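Local coordinates for urocanate hydratase (Paenibacillus sp. Soil724D2, PDB 7NED), which probably adds water to thiourocanate in bacterial ergothioneine breakdown, with NAD+ as cofactor, and also binds urocanate, at residues G406-L411 / N514-G519; F344-G349 / S531-R536; L213-E218 / V226-T231; Q144-L149 / G307-D312. All blocks are in the same frame, centred on the assembly; numbering follows the deposited sequence.

Contact 1: G406-L411 / N514-G519; sequences GDRTKL and NDTGLG
Thr516 lays its methyl CG2 over one face of the Arg408 guanidinium, and this is where the two helices pack tightly. The methyl sits 3.3 Å from Arg408 NE and 3.5 Å from Arg408 CZ, above the plane and displaced toward its rim, while the two side chains run past each other in opposite directions. Arg408 reaches this place as an extended chain from CG to NE, its CG anti to the carbonyl carbon (chi1 -68°). On Thr516, OG1 lies between the backbone N and the carbonyl carbon (chi1 51°), leaving CG2 to face the arginine, and OG1 itself is hydrogen-bonded to His405 and to the carbonyl of Leu512. The pairing joins the first turn of helix 407-420, with Gly406 at the N-cap, to helix 502-525 in the C-terminal urocanase domain. The electrostatic part is looser. Arg408 NH1 and Asp515 OD2 are 3.7 Å apart, a long salt bridge with the guanidinium and carboxylate planes 70° apart. A water fills in between them: it accepts from Arg408 NH1 at 2.7 Å and donates to Asp515 OD2 at 2.7 Å, lying in the guanidinium plane. Stronger charge partners come from strand 428-441, Asp436 for Arg408 NH2 and Arg432 for Asp515 OD2, while Phe403 O accepts a hydrogen bond from Arg408 NE.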
loop_
_atom_site.group_PDB
_atom_site.type_symbol
_atom_site.label_atom_id
_atom_site.label_comp_id
_atom_site.label_asym_id
_atom_site.label_seq_id
_atom_site.Cartn_x
_atom_site.Cartn_y
_atom_site.Cartn_z
ATOM N N GLY A 406 2.190 20.244 15.556
ATOM C CA GLY A 406 2.624 20.697 16.854
ATOM C C GLY A 406 1.445 20.905 17.783
ATOM O O GLY A 406 1.513 20.531 18.952
ATOM N N ASP A 407 0.353 21.472 17.274
ATOM C CA ASP A 407 -0.852 21.629 18.095
ATOM C C ASP A 407 -1.460 20.278 18.466
ATOM O O ASP A 407 -1.863 20.074 19.625
ATOM C CB ASP A 407 -1.879 22.490 17.365
ATOM C CG ASP A 407 -1.530 23.957 17.391
ATOM O OD1 ASP A 407 -0.588 24.334 18.114
ATOM O OD2 ASP A 407 -2.182 24.734 16.674
ATOM N N ARG A 408 -1.526 19.330 17.516
ATOM C CA ARG A 408 -2.028 18.004 17.879
ATOM C C ARG A 408 -1.218 17.448 19.031
ATOM O O ARG A 408 -1.768 16.910 20.002
ATOM C CB ARG A 408 -1.992 17.028 16.686
ATOM C CG ARG A 408 -2.956 17.390 15.610
ATOM C CD ARG A 408 -3.098 16.323 14.546
ATOM N NE ARG A 408 -3.512 16.944 13.289
ATOM C CZ ARG A 408 -3.713 16.268 12.172
ATOM N NH1 ARG A 408 -3.551 14.944 12.184
ATOM N NH2 ARG A 408 -4.037 16.896 11.047
ATOM N N THR A 409 0.110 17.568 18.928
ATOM C CA THR A 409 0.996 17.028 19.951
ATOM C C THR A 409 0.766 17.724 21.289
ATOM O O THR A 409 0.666 17.075 22.333
ATOM C CB THR A 409 2.442 17.209 19.487
ATOM O OG1 THR A 409 2.612 16.530 18.233
ATOM C CG2 THR A 409 3.440 16.682 20.533
ATOM N N LYS A 410 0.720 19.056 21.264
ATOM C CA LYS A 410 0.443 19.849 22.465
ATOM C C LYS A 410 -0.838 19.386 23.160
ATOM O O LYS A 410 -0.862 19.154 24.380
ATOM C CB LYS A 410 0.349 21.326 22.066
ATOM C CG LYS A 410 -0.115 22.234 23.185
ATOM C CD LYS A 410 0.076 23.673 22.799
ATOM C CE LYS A 410 -0.543 24.587 23.874
ATOM N NZ LYS A 410 -0.543 25.993 23.346
ATOM N N LEU A 411 -1.928 19.282 22.405
ATOM C CA LEU A 411 -3.183 18.820 22.993
ATOM C C LEU A 411 -3.027 17.429 23.605
ATOM O O LEU A 411 -3.426 17.185 24.746
ATOM C CB LEU A 411 -4.264 18.811 21.923
ATOM C CG LEU A 411 -5.595 18.268 22.412
ATOM C CD1 LEU A 411 -6.175 19.128 23.594
ATOM C CD2 LEU A 411 -6.530 18.307 21.235
ATOM N N ASN A 514 5.147 13.171 13.836
ATOM C CA ASN A 514 5.437 12.583 12.519
ATOM C C ASN A 514 4.193 12.420 11.662
ATOM O O ASN A 514 4.285 12.430 10.426
ATOM C CB ASN A 514 6.123 11.209 12.680
ATOM C CG ASN A 514 7.483 11.321 13.315
ATOM O OD1 ASN A 514 8.010 12.432 13.425
ATOM N ND2 ASN A 514 8.037 10.195 13.799
ATOM N N ASP A 515 3.031 12.250 12.287
ATOM C CA ASP A 515 1.802 12.153 11.513
ATOM C C ASP A 515 1.510 13.479 10.829
ATOM O O ASP A 515 1.236 13.514 9.625
ATOM C CB ASP A 515 0.655 11.721 12.418
ATOM C CG ASP A 515 -0.587 11.310 11.638
ATOM O OD1 ASP A 515 -0.482 10.520 10.673
ATOM O OD2 ASP A 515 -1.696 11.776 12.005
ATOM N N THR A 516 1.641 14.598 11.557
ATOM C CA THR A 516 1.482 15.883 10.891
ATOM C C THR A 516 2.735 16.278 10.124
ATOM O O THR A 516 2.625 16.897 9.065
ATOM C CB THR A 516 1.110 16.985 11.900
ATOM O OG1 THR A 516 2.022 16.986 12.999
ATOM C CG2 THR A 516 -0.288 16.700 12.433
ATOM N N GLY A 517 3.917 15.929 10.631
ATOM C CA GLY A 517 5.139 16.370 9.981
ATOM C C GLY A 517 5.251 15.853 8.560
ATOM O O GLY A 517 5.628 16.584 7.646
ATOM N N LEU A 518 4.919 14.584 8.351
ATOM C CA LEU A 518 4.975 14.067 6.987
ATOM C C LEU A 518 3.909 14.717 6.132
ATOM O O LEU A 518 4.119 14.931 4.925
ATOM C CB LEU A 518 4.800 12.539 6.996
ATOM C CG LEU A 518 4.879 11.845 5.621
ATOM C CD1 LEU A 518 6.265 11.996 5.007
ATOM C CD2 LEU A 518 4.461 10.362 5.759
ATOM N N GLY A 519 2.749 15.008 6.746
ATOM C CA GLY A 519 1.705 15.745 6.053
ATOM C C GLY A 519 2.182 17.071 5.492
ATOM O O GLY A 519 1.941 17.384 4.319
HETATM O O HOH W 1 -3.181 12.907 13.959
#

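Contact 2: F344-G349 / S531-R536; sequences FARAIG and SADEVR
With CG anti to its carbonyl carbon (chi1 -60°) and the chain extended from CG to NE, Arg346 carries its guanidinium across to helix 529-538, where Glu534, bent at chi2 (69°), turns its carboxylate back to meet it. Arg346 NH1 donates to Glu534 OE2 at 2.9 Å, nearly along the C-O axis and exactly in the guanidinium plane. The same nitrogen bonds Asp533 OD1 at 2.9 Å through the anti lone pair, and Arg346 NH2 reaches that oxygen at 3.1 Å from above the carboxylate plane. Two nitrogens therefore grip one oxygen end-on, which should fix the guanidinium's rotation. Asp533 OD2 takes a bond from Arg536 NH2, extending the network along the helix, and Glu534 OE1 is paired with Lys538. A water donates to both Arg346 O and Glu534 OE1, tying backbone to side chain. Ser531 OG adds a bond to Ala345 O at 2.7 Å. Ala347, with positive phi, is the C-prime residue of a Schellman motif closing helix 335-344, whose turn is tied to helix 529-538 by the Arg346 salt bridges and by the Ser531 bond.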
loop_
_atom_site.group_PDB
_atom_site.type_symbol
_atom_site.label_atom_id
_atom_site.label_comp_id
_atom_site.label_asym_id
_atom_site.label_seq_id
_atom_site.Cartn_x
_atom_site.Cartn_y
_atom_site.Cartn_z
ATOM N N PHE A 344 -4.907 21.582 4.697
ATOM C CA PHE A 344 -4.124 20.370 4.522
ATOM C C PHE A 344 -2.649 20.688 4.306
ATOM O O PHE A 344 -1.775 19.938 4.760
ATOM C CB PHE A 344 -4.667 19.559 3.337
ATOM C CG PHE A 344 -6.106 19.118 3.504
ATOM C CD1 PHE A 344 -6.605 18.786 4.751
ATOM C CD2 PHE A 344 -6.947 19.017 2.407
ATOM C CE1 PHE A 344 -7.923 18.355 4.901
ATOM C CE2 PHE A 344 -8.263 18.578 2.552
ATOM C CZ PHE A 344 -8.748 18.271 3.814
ATOM N N ALA A 345 -2.352 21.807 3.645
ATOM C CA ALA A 345 -0.976 22.154 3.335
ATOM C C ALA A 345 -0.157 22.436 4.587
ATOM O O ALA A 345 1.077 22.332 4.542
ATOM C CB ALA A 345 -0.945 23.343 2.382
ATOM N N ARG A 346 -0.804 22.719 5.710
ATOM C CA ARG A 346 -0.123 22.842 6.993
ATOM C C ARG A 346 -0.425 21.671 7.897
ATOM O O ARG A 346 -0.149 21.733 9.107
ATOM C CB ARG A 346 -0.507 24.158 7.694
ATOM C CG ARG A 346 -0.171 25.419 6.922
ATOM C CD ARG A 346 -0.337 26.706 7.782
ATOM N NE ARG A 346 -0.043 27.894 6.962
ATOM C CZ ARG A 346 1.116 28.556 6.958
ATOM N NH1 ARG A 346 2.106 28.202 7.766
ATOM N NH2 ARG A 346 1.276 29.600 6.150
ATOM N N ALA A 347 -1.014 20.612 7.339
ATOM C CA ALA A 347 -1.413 19.422 8.090
ATOM C C ALA A 347 -2.412 19.772 9.185
ATOM O O ALA A 347 -2.492 19.082 10.202
ATOM C CB ALA A 347 -0.201 18.682 8.679
ATOM N N ILE A 348 -3.174 20.849 8.996
ATOM C CA ILE A 348 -4.364 21.043 9.825
ATOM C C ILE A 348 -5.430 20.069 9.343
ATOM O O ILE A 348 -5.749 20.011 8.144
ATOM C CB ILE A 348 -4.842 22.499 9.748
ATOM C CG1 ILE A 348 -3.707 23.444 10.163
ATOM C CG2 ILE A 348 -6.083 22.703 10.664
ATOM C CD1 ILE A 348 -3.847 24.889 9.666
ATOM N N GLY A 349 -5.964 19.263 10.251
ATOM C CA GLY A 349 -6.848 18.216 9.804
ATOM C C GLY A 349 -7.754 17.677 10.878
ATOM O O GLY A 349 -7.723 18.135 12.018
ATOM N N SER A 531 3.032 25.213 2.945
ATOM C CA SER A 531 3.838 24.118 3.495
ATOM C C SER A 531 5.279 24.565 3.739
ATOM O O SER A 531 5.882 24.272 4.776
ATOM C CB SER A 531 3.835 22.996 2.488
ATOM O OG SER A 531 2.533 22.550 2.309
ATOM N N ALA A 532 5.857 25.258 2.770
ATOM C CA ALA A 532 7.226 25.718 2.953
ATOM C C ALA A 532 7.303 26.698 4.117
ATOM O O ALA A 532 8.264 26.677 4.908
ATOM C CB ALA A 532 7.743 26.331 1.643
ATOM N N ASP A 533 6.262 27.528 4.280
ATOM C CA ASP A 533 6.204 28.380 5.454
ATOM C C ASP A 533 6.100 27.562 6.733
ATOM O O ASP A 533 6.785 27.840 7.726
ATOM C CB ASP A 533 5.015 29.330 5.325
ATOM C CG ASP A 533 4.983 30.354 6.426
ATOM O OD1 ASP A 533 4.060 30.288 7.270
ATOM O OD2 ASP A 533 5.884 31.215 6.431
ATOM N N GLU A 534 5.225 26.556 6.737
ATOM C CA GLU A 534 5.082 25.731 7.929
ATOM C C GLU A 534 6.380 25.033 8.273
ATOM O O GLU A 534 6.732 24.943 9.455
ATOM C CB GLU A 534 3.966 24.702 7.746
ATOM C CG GLU A 534 3.553 23.980 9.038
ATOM C CD GLU A 534 2.812 24.883 10.074
ATOM O OE1 GLU A 534 2.573 24.386 11.209
ATOM O OE2 GLU A 534 2.472 26.068 9.768
ATOM N N VAL A 535 7.110 24.513 7.261
ATOM C CA VAL A 535 8.398 23.890 7.543
ATOM C C VAL A 535 9.303 24.854 8.307
ATOM O O VAL A 535 9.927 24.494 9.316
ATOM C CB VAL A 535 9.069 23.424 6.237
ATOM C CG1 VAL A 535 10.564 23.173 6.484
ATOM C CG2 VAL A 535 8.337 22.188 5.690
ATOM N N ARG A 536 9.433 26.077 7.808
ATOM C CA ARG A 536 10.315 27.011 8.497
ATOM C C ARG A 536 9.780 27.338 9.889
ATOM O O ARG A 536 10.540 27.384 10.867
ATOM C CB ARG A 536 10.488 28.278 7.661
ATOM C CG ARG A 536 10.906 29.464 8.538
ATOM C CD ARG A 536 10.686 30.787 7.851
ATOM N NE ARG A 536 9.304 31.305 7.879
ATOM C CZ ARG A 536 8.756 31.991 8.889
ATOM N NH1 ARG A 536 9.444 32.235 10.011
ATOM N NH2 ARG A 536 7.518 32.448 8.775
HETATM O O HOH W 2 0.178 23.331 11.077
#

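Contact 3: L213-E218 / V226-T231; sequences LLWIEE and VSVGLT
Val228 meets Trp215 at the rim of the indole: its CG1 lies near the ring plane, 3.8 Å from Trp215 CE3, and its CG2 is 3.9 Å from the same carbon. The contact is thus edge-on, with the two side chains crossing at about a right angle. The tryptophan gets there with CG anti to the carbonyl carbon (chi1 -72°) and a small second torsion (chi2 -12°), which presents the benzo edge, CE3 and CZ3, to the strand. On Val228 the first torsion sets CG1 opposite the backbone N and CG2 opposite the carbonyl carbon, giving the valine two methyls to share between two neighbours. CG1 goes to the tryptophan, whereas CG2 also touches Ile216 CD1 at 4.1 Å. Ile216 starts off from its helix at a slant, but its CG1 branch bends so that the terminal CD1 touches both valines, lying 4.0 Å from Val226 CG1. All these contacts are apolar, and no hydrogen bond spans the two segments. The short helix and strand axes approach to 8.9 Å and run at 171°, essentially antiparallel, as in a beta-alpha-beta unit, where the helix runs against the direction of its strands. Helix 209-222 here covers a strand of a parallel sheet in the Rossmann-like domain, as the helix of the beta-alpha-beta unit between strands 204-206 and 226-231. Strand 226-231 itself lies between strands 204-206 and 182-187, and Trp215 also makes a cation-pi contact with Arg204.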
loop_
_atom_site.group_PDB
_atom_site.type_symbol
_atom_site.label_atom_id
_atom_site.label_comp_id
_atom_site.label_asym_id
_atom_site.label_seq_id
_atom_site.Cartn_x
_atom_site.Cartn_y
_atom_site.Cartn_z
ATOM N N LEU A 213 -39.477 25.021 0.835
ATOM C CA LEU A 213 -38.996 26.271 0.248
ATOM C C LEU A 213 -39.586 27.480 0.961
ATOM O O LEU A 213 -38.915 28.509 1.096
ATOM C CB LEU A 213 -39.327 26.339 -1.242
ATOM C CG LEU A 213 -38.639 25.322 -2.155
ATOM C CD1 LEU A 213 -39.332 25.256 -3.508
ATOM C CD2 LEU A 213 -37.157 25.667 -2.329
ATOM N N LEU A 214 -40.837 27.379 1.427
ATOM C CA LEU A 214 -41.410 28.466 2.212
ATOM C C LEU A 214 -40.586 28.716 3.471
ATOM O O LEU A 214 -40.250 29.863 3.789
ATOM C CB LEU A 214 -42.864 28.148 2.576
ATOM C CG LEU A 214 -43.487 29.070 3.615
ATOM C CD1 LEU A 214 -43.664 30.449 2.985
ATOM C CD2 LEU A 214 -44.825 28.530 4.118
ATOM N N TRP A 215 -40.263 27.645 4.209
ATOM C CA TRP A 215 -39.379 27.761 5.372
ATOM C C TRP A 215 -38.010 28.348 5.008
ATOM O O TRP A 215 -37.474 29.210 5.723
ATOM C CB TRP A 215 -39.221 26.384 6.011
ATOM C CG TRP A 215 -40.434 25.904 6.714
ATOM C CD1 TRP A 215 -41.543 26.632 7.037
ATOM C CD2 TRP A 215 -40.697 24.556 7.140
ATOM N NE1 TRP A 215 -42.466 25.827 7.678
ATOM C CE2 TRP A 215 -41.974 24.548 7.743
ATOM C CE3 TRP A 215 -39.976 23.355 7.055
ATOM C CZ2 TRP A 215 -42.542 23.389 8.276
ATOM C CZ3 TRP A 215 -40.533 22.199 7.590
ATOM C CH2 TRP A 215 -41.811 22.222 8.193
ATOM N N ILE A 216 -37.408 27.874 3.923
ATOM C CA ILE A 216 -36.114 28.414 3.521
ATOM C C ILE A 216 -36.254 29.892 3.197
ATOM O O ILE A 216 -35.412 30.714 3.565
ATOM C CB ILE A 216 -35.550 27.652 2.310
ATOM C CG1 ILE A 216 -35.230 26.179 2.658
ATOM C CG2 ILE A 216 -34.353 28.437 1.766
ATOM C CD1 ILE A 216 -34.125 25.955 3.703
ATOM N N GLU A 217 -37.328 30.256 2.504
ATOM C CA GLU A 217 -37.493 31.654 2.115
ATOM C C GLU A 217 -37.631 32.564 3.336
ATOM O O GLU A 217 -36.979 33.613 3.423
ATOM C CB GLU A 217 -38.704 31.788 1.198
ATOM C CG GLU A 217 -38.812 33.170 0.630
ATOM C CD GLU A 217 -39.835 33.266 -0.468
ATOM O OE1 GLU A 217 -39.725 34.238 -1.236
ATOM O OE2 GLU A 217 -40.733 32.391 -0.558
ATOM N N GLU A 218 -38.479 32.178 4.288
ATOM C CA GLU A 218 -38.630 32.958 5.508
ATOM C C GLU A 218 -37.306 33.152 6.223
ATOM O O GLU A 218 -37.032 34.237 6.748
ATOM C CB GLU A 218 -39.620 32.280 6.437
ATOM C CG GLU A 218 -40.120 33.179 7.524
ATOM C CD GLU A 218 -41.272 32.557 8.260
ATOM O OE1 GLU A 218 -41.168 31.330 8.560
ATOM O OE2 GLU A 218 -42.246 33.299 8.571
ATOM N N VAL A 226 -31.787 27.992 9.401
ATOM C CA VAL A 226 -32.775 26.933 9.555
ATOM C C VAL A 226 -32.229 25.711 8.846
ATOM O O VAL A 226 -31.507 25.835 7.862
ATOM C CB VAL A 226 -34.145 27.343 8.964
ATOM C CG1 VAL A 226 -34.066 27.282 7.433
ATOM C CG2 VAL A 226 -35.289 26.492 9.553
ATOM N N SER A 227 -32.580 24.532 9.346
ATOM C CA SER A 227 -32.312 23.279 8.643
ATOM C C SER A 227 -33.621 22.556 8.382
ATOM O O SER A 227 -34.449 22.384 9.286
ATOM C CB SER A 227 -31.336 22.364 9.387
ATOM O OG SER A 227 -31.728 22.066 10.712
ATOM N N VAL A 228 -33.804 22.142 7.138
ATOM C CA VAL A 228 -35.018 21.455 6.736
ATOM C C VAL A 228 -34.630 20.144 6.079
ATOM O O VAL A 228 -33.845 20.128 5.130
ATOM C CB VAL A 228 -35.851 22.305 5.771
ATOM C CG1 VAL A 228 -37.115 21.551 5.414
ATOM C CG2 VAL A 228 -36.137 23.677 6.391
ATOM N N GLY A 229 -35.191 19.037 6.582
ATOM C CA GLY A 229 -35.053 17.757 5.940
ATOM C C GLY A 229 -36.291 17.507 5.104
ATOM O O GLY A 229 -37.411 17.492 5.618
ATOM N N LEU A 230 -36.087 17.348 3.810
ATOM C CA LEU A 230 -37.159 17.067 2.868
ATOM C C LEU A 230 -37.082 15.611 2.449
ATOM O O LEU A 230 -36.077 15.185 1.866
ATOM C CB LEU A 230 -37.045 17.975 1.650
ATOM C CG LEU A 230 -38.046 17.736 0.528
ATOM C CD1 LEU A 230 -39.476 17.909 1.031
ATOM C CD2 LEU A 230 -37.703 18.624 -0.672
ATOM N N THR A 231 -38.149 14.850 2.722
ATOM C CA THR A 231 -38.196 13.467 2.276
ATOM C C THR A 231 -38.420 13.416 0.775
ATOM O O THR A 231 -39.465 13.861 0.276
ATOM C CB THR A 231 -39.299 12.717 3.000
ATOM O OG1 THR A 231 -38.996 12.711 4.390
ATOM C CG2 THR A 231 -39.341 11.280 2.530
#

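Contact 4: Q144-L149 / G307-D312; sequences QSIARL and GAIVFD
Ile146 is the residue through which helix 133-150 touches Ile309 and Phe311 of strand 309-312, a helix-on-sheet packing within the Rossmann-like domain. Following the helix from Gln144, the backbone rises regularly, with Arg148 N bonded to Gln144 O at 2.9 Å and Leu149 N to Ser145 O at 2.9 Å. This pitch turns successive side chains around the axis, and the turn brings Ile146 to the side facing the strand. Its CA is 7.9 Å from the CA of Ile309, the nearest CA pair across the contact. From there its two branches divide the work. CG2, anti to the backbone N, stands 4.1 Å from Ile309 CG2, a methyl-to-methyl contact in which the side chains slide past each other in opposite directions. CG1 is anti to the carbonyl carbon (chi1 -68°), and the extended torsion that follows (chi2 173°) carries CD1 forward to Phe311. Beyond Ile146, the helix leads on to Ala147, whose backbone is bonded to Gly153, and to Leu149, which packs on Phe339 of helix 335-344. Phe339 also touches Ile146, so that the helix 335-344 side chain flanks the contact. On the sheet side, Ile250 of the adjacent strand 250-251 meets both Ile146 and Phe311. The two strand residues that take part alternate along the strand, Val310 between them pointing away and packing on helix 282-305. Ile146 CD1 approaches the Phe311 ring obliquely, 3.5 Å from CE2 and 3.9 Å from CD2.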
loop_
_atom_site.group_PDB
_atom_site.type_symbol
_atom_site.label_atom_id
_atom_site.label_comp_id
_atom_site.label_asym_id
_atom_site.label_seq_id
_atom_site.Cartn_x
_atom_site.Cartn_y
_atom_site.Cartn_z
ATOM N N GLN A 144 -17.756 27.791 5.675
ATOM C CA GLN A 144 -17.148 29.074 6.043
ATOM C C GLN A 144 -16.163 29.565 4.988
ATOM O O GLN A 144 -16.078 30.775 4.737
ATOM C CB GLN A 144 -16.462 29.006 7.409
ATOM C CG GLN A 144 -17.459 28.892 8.589
ATOM C CD GLN A 144 -18.395 30.101 8.740
ATOM O OE1 GLN A 144 -19.222 30.383 7.865
ATOM N NE2 GLN A 144 -18.291 30.791 9.867
ATOM N N SER A 145 -15.396 28.650 4.379
ATOM C CA SER A 145 -14.512 29.021 3.281
ATOM C C SER A 145 -15.302 29.609 2.114
ATOM O O SER A 145 -14.936 30.649 1.552
ATOM C CB SER A 145 -13.695 27.796 2.846
ATOM O OG SER A 145 -12.910 28.122 1.714
ATOM N N ILE A 146 -16.407 28.965 1.752
ATOM C CA ILE A 146 -17.286 29.507 0.720
ATOM C C ILE A 146 -17.784 30.893 1.117
ATOM O O ILE A 146 -17.825 31.811 0.287
ATOM C CB ILE A 146 -18.451 28.532 0.467
ATOM C CG1 ILE A 146 -17.934 27.242 -0.189
ATOM C CG2 ILE A 146 -19.573 29.202 -0.345
ATOM C CD1 ILE A 146 -19.030 26.152 -0.322
ATOM N N ALA A 147 -18.182 31.066 2.380
ATOM C CA ALA A 147 -18.653 32.368 2.841
ATOM C C ALA A 147 -17.585 33.428 2.639
ATOM O O ALA A 147 -17.866 34.526 2.143
ATOM C CB ALA A 147 -19.041 32.303 4.317
ATOM N N ARG A 148 -16.353 33.130 3.060
ATOM C CA ARG A 148 -15.277 34.095 2.874
ATOM C C ARG A 148 -15.044 34.384 1.403
ATOM O O ARG A 148 -14.740 35.522 1.034
ATOM C CB ARG A 148 -13.988 33.600 3.523
ATOM C CG ARG A 148 -14.047 33.576 5.017
ATOM C CD ARG A 148 -12.677 33.344 5.620
ATOM N NE ARG A 148 -12.067 32.113 5.134
ATOM C CZ ARG A 148 -12.324 30.911 5.645
ATOM N NH1 ARG A 148 -13.206 30.798 6.624
ATOM N NH2 ARG A 148 -11.728 29.823 5.151
ATOM N N LEU A 149 -15.134 33.368 0.548
ATOM C CA LEU A 149 -14.741 33.560 -0.841
ATOM C C LEU A 149 -15.801 34.287 -1.644
ATOM O O LEU A 149 -15.459 35.039 -2.565
ATOM C CB LEU A 149 -14.439 32.218 -1.502
ATOM C CG LEU A 149 -13.184 31.481 -1.058
ATOM C CD1 LEU A 149 -13.252 30.040 -1.577
ATOM C CD2 LEU A 149 -11.905 32.163 -1.579
ATOM N N GLY A 307 -25.387 30.607 -11.223
ATOM C CA GLY A 307 -24.676 31.358 -10.204
ATOM C C GLY A 307 -24.492 30.678 -8.864
ATOM O O GLY A 307 -23.854 31.265 -7.984
ATOM N N ALA A 308 -25.000 29.462 -8.676
ATOM C CA ALA A 308 -24.774 28.757 -7.417
ATOM C C ALA A 308 -23.300 28.405 -7.281
ATOM O O ALA A 308 -22.603 28.187 -8.272
ATOM C CB ALA A 308 -25.613 27.478 -7.356
ATOM N N ILE A 309 -22.817 28.401 -6.044
ATOM C CA ILE A 309 -21.521 27.812 -5.736
ATOM C C ILE A 309 -21.774 26.311 -5.575
ATOM O O ILE A 309 -22.402 25.880 -4.603
ATOM C CB ILE A 309 -20.906 28.415 -4.466
ATOM C CG1 ILE A 309 -20.763 29.942 -4.572
ATOM C CG2 ILE A 309 -19.538 27.787 -4.185
ATOM C CD1 ILE A 309 -20.032 30.395 -5.810
ATOM N N VAL A 310 -21.260 25.514 -6.492
ATOM C CA VAL A 310 -21.578 24.094 -6.555
ATOM C C VAL A 310 -20.302 23.288 -6.321
ATOM O O VAL A 310 -19.236 23.633 -6.842
ATOM C CB VAL A 310 -22.218 23.764 -7.923
ATOM C CG1 VAL A 310 -22.555 22.258 -8.080
ATOM C CG2 VAL A 310 -23.448 24.681 -8.173
ATOM N N PHE A 311 -20.396 22.231 -5.512
ATOM C CA PHE A 311 -19.185 21.455 -5.284
ATOM C C PHE A 311 -19.526 20.021 -4.912
ATOM O O PHE A 311 -20.625 19.705 -4.454
ATOM C CB PHE A 311 -18.280 22.102 -4.210
ATOM C CG PHE A 311 -18.850 22.039 -2.824
ATOM C CD1 PHE A 311 -18.502 21.003 -1.957
ATOM C CD2 PHE A 311 -19.764 22.984 -2.401
ATOM C CE1 PHE A 311 -19.035 20.929 -0.672
ATOM C CE2 PHE A 311 -20.311 22.942 -1.106
ATOM C CZ PHE A 311 -19.946 21.900 -0.231
ATOM N N ASP A 312 -18.549 19.156 -5.180
ATOM C CA ASP A 312 -18.577 17.747 -4.813
ATOM C C ASP A 312 -18.075 17.600 -3.379
ATOM O O ASP A 312 -17.003 18.119 -3.024
ATOM C CB ASP A 312 -17.691 16.990 -5.821
ATOM C CG ASP A 312 -17.620 15.491 -5.586
ATOM O OD1 ASP A 312 -17.732 15.038 -4.430
ATOM O OD2 ASP A 312 -17.384 14.771 -6.593
#

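In the fold
Contacts 3 and 4 belong to the Rossmann-like domain and share its parallel sheet, with centres 19 Å apart; along the chain 213-218/226-231 falls wholly between the two segments of contact 4. Contacts 1 and 2 follow in the C-terminal urocanase domain, 10 Å apart at their centres. Along the chain, both segments of contact 1 fall between those of contact 2, and the pairs touch, Arg408 NH2 lying 2.8 Å from Ala347 O. Helices 502-525 and 529-538 are consecutive. Contacts 1 and 3 lie on opposite sides of the chain's centre, their centres 40 Å apart, and each joins parts within one domain; the urocanate pocket draws on both domains.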